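Local coordinates for uncharacterized protein A6V7T0 (Pseudomonas aeruginosa, PDB 3K12) that is of unknown function but has the YjgF-like fold of the endoribonuclease L-PSP family and assembles as a trimer, at residues Val63-Ala68 with Arg92-Ala97. Residues are numbered along the deposited sequence; the frame is centred on the assembly and turned at random.
Sequences VRILLA and RACSLA
In Arg64, chi1 sets CG anti to the backbone N (-178°) and the chain then bends at chi2, which places CD; in Ser95, chi1 sets OG between the backbone N and the carbonyl carbon (68°). The guanidinium grips OG end-on with two nitrogens, Arg64 NH1 at 2.9 Å and Arg64 NH2 at 3.1 Å from Ser95 OG, the oxygen lying in the guanidinium plane. Arg64 NH2 also donates to Ala93 O (3.1 Å), standing 60° above that carbonyl's plane, while the backbone N of Ile65 reaches the same oxygen from the other face at 2.9 Å. Three bonds to the neighbouring strand thus fix the rotation of the flat group, whose one face carries CD2 of Leu66 over its centre.

The backbones of 63-67 and 92-96 pair in parallel, their axes 4.8 Å apart at closest approach, with Val63 opposite Arg92 through Leu67 opposite Leu96. The ladder runs Ala93 N to Val63 O, Ile65 N to Ala93 O, Ser95 N to Ile65 O, Leu67 N to Ser95 O and Ala97 N to Leu67 O.

On the sheet face opposite Arg64, Ile65 CD1 lies over the centre of the Arg92 guanidinium, 3.8 Å from Arg92 CZ. Cys94 SG touches both Ile65 CG2 (4.0 Å) and Leu67 CB, and the side-by-side leucines meet at Leu67 CD2 and Leu96 CD2 (3.9 Å).

This parallel pair belongs to a beta-alpha-beta crossover: helix 73-83 packs on the Ile65 face, where Asn77 accepts a hydrogen bond from Arg92 and Trp80 adds a cation-pi contact. Strand 106-113 continues the sheet beyond 60-67, whereas Arg92 and Leu96 form backbone hydrogen bonds with a second subunit, whose Leu66 packs on Arg64.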
loop_
_atom_site.group_PDB
_atom_site.type_symbol
_atom_site.label_atom_id
_atom_site.label_comp_id
_atom_site.label_asym_id
_atom_site.label_seq_id
_atom_site.Cartn_x
_atom_site.Cartn_y
_atom_site.Cartn_z
ATOM N N VAL D 63 5.597 1.221 -5.445
ATOM C CA VAL D 63 5.237 2.616 -5.122
ATOM C C VAL D 63 3.738 2.771 -5.228
ATOM O O VAL D 63 3.150 2.466 -6.267
ATOM C CB VAL D 63 5.966 3.657 -6.053
ATOM C CG1 VAL D 63 5.621 5.094 -5.605
ATOM C CG2 VAL D 63 7.442 3.420 -6.014
ATOM N N ARG D 64 3.112 3.206 -4.143
ATOM C CA ARG D 64 1.711 3.580 -4.155
ATOM C C ARG D 64 1.663 5.051 -4.458
ATOM O O ARG D 64 2.326 5.858 -3.801
ATOM C CB ARG D 64 1.096 3.278 -2.776
ATOM C CG ARG D 64 -0.386 3.586 -2.675
ATOM C CD ARG D 64 -1.243 2.643 -3.549
ATOM N NE ARG D 64 -2.638 2.923 -3.267
ATOM C CZ ARG D 64 -3.472 3.593 -4.046
ATOM N NH1 ARG D 64 -4.693 3.837 -3.610
ATOM N NH2 ARG D 64 -3.108 3.987 -5.276
ATOM N N ILE D 65 0.919 5.418 -5.492
ATOM C CA ILE D 65 0.847 6.828 -5.935
ATOM C C ILE D 65 -0.560 7.348 -5.755
ATOM O O ILE D 65 -1.506 6.834 -6.381
ATOM C CB ILE D 65 1.258 6.978 -7.419
ATOM C CG1 ILE D 65 2.628 6.365 -7.644
ATOM C CG2 ILE D 65 1.246 8.466 -7.813
ATOM C CD1 ILE D 65 3.095 6.340 -9.146
ATOM N N LEU D 66 -0.706 8.350 -4.893
ATOM C CA LEU D 66 -1.996 8.977 -4.614
ATOM C C LEU D 66 -1.977 10.318 -5.335
ATOM O O LEU D 66 -1.177 11.182 -5.009
ATOM C CB LEU D 66 -2.202 9.133 -3.090
ATOM C CG LEU D 66 -1.887 7.904 -2.235
ATOM C CD1 LEU D 66 -1.965 8.280 -0.758
ATOM C CD2 LEU D 66 -2.920 6.817 -2.557
ATOM N N LEU D 67 -2.860 10.469 -6.314
ATOM C CA LEU D 67 -2.847 11.626 -7.201
ATOM C C LEU D 67 -4.048 12.499 -6.885
ATOM O O LEU D 67 -5.162 12.002 -6.825
ATOM C CB LEU D 67 -2.850 11.145 -8.659
ATOM C CG LEU D 67 -2.840 12.235 -9.732
ATOM C CD1 LEU D 67 -1.510 12.993 -9.789
ATOM C CD2 LEU D 67 -3.012 11.543 -11.085
ATOM N N ALA D 68 -3.837 13.801 -6.673
ATOM C CA ALA D 68 -4.946 14.670 -6.257
ATOM C C ALA D 68 -5.947 15.001 -7.370
ATOM O O ALA D 68 -7.141 15.129 -7.091
ATOM C CB ALA D 68 -4.413 15.961 -5.619
ATOM N N ARG D 92 3.873 -0.239 -9.469
ATOM C CA ARG D 92 3.161 0.939 -9.008
ATOM C C ARG D 92 1.663 0.715 -9.061
ATOM O O ARG D 92 1.171 -0.136 -9.797
ATOM C CB ARG D 92 3.596 2.210 -9.752
ATOM C CG ARG D 92 3.733 2.076 -11.250
ATOM C CD ARG D 92 3.883 3.437 -11.928
ATOM N NE ARG D 92 2.609 4.089 -12.207
ATOM C CZ ARG D 92 2.516 5.295 -12.763
ATOM N NH1 ARG D 92 3.627 5.978 -13.063
ATOM N NH2 ARG D 92 1.325 5.842 -12.982
ATOM N N ALA D 93 0.953 1.501 -8.292
ATOM C CA ALA D 93 -0.509 1.534 -8.366
ATOM C C ALA D 93 -0.942 2.954 -8.081
ATOM O O ALA D 93 -0.617 3.503 -7.022
ATOM C CB ALA D 93 -1.136 0.558 -7.385
ATOM N N CYS D 94 -1.647 3.555 -9.026
ATOM C CA CYS D 94 -1.999 4.967 -8.939
ATOM C C CYS D 94 -3.493 5.087 -8.948
ATOM O O CYS D 94 -4.145 4.467 -9.788
ATOM C CB CYS D 94 -1.438 5.702 -10.158
ATOM S SG CYS D 94 -1.859 7.507 -10.215
ATOM N N SER D 95 -4.023 5.868 -8.018
ATOM C CA SER D 95 -5.454 6.197 -8.005
ATOM C C SER D 95 -5.651 7.642 -7.529
ATOM O O SER D 95 -4.699 8.290 -7.067
ATOM C CB SER D 95 -6.208 5.184 -7.135
ATOM O OG SER D 95 -5.851 5.333 -5.758
ATOM N N LEU D 96 -6.856 8.167 -7.654
ATOM C CA LEU D 96 -7.098 9.546 -7.258
ATOM C C LEU D 96 -7.467 9.536 -5.786
ATOM O O LEU D 96 -8.174 8.625 -5.308
ATOM C CB LEU D 96 -8.212 10.157 -8.115
ATOM C CG LEU D 96 -7.867 10.313 -9.605
ATOM C CD1 LEU D 96 -9.056 10.851 -10.415
ATOM C CD2 LEU D 96 -6.678 11.217 -9.863
ATOM N N ALA D 97 -6.938 10.500 -5.042
ATOM C CA ALA D 97 -7.198 10.568 -3.610
ATOM C C ALA D 97 -7.240 12.014 -3.159
ATOM O O ALA D 97 -6.587 12.868 -3.754
ATOM C CB ALA D 97 -6.139 9.795 -2.832
HETATM O O HOH W 1 -7.994 15.839 -4.667
#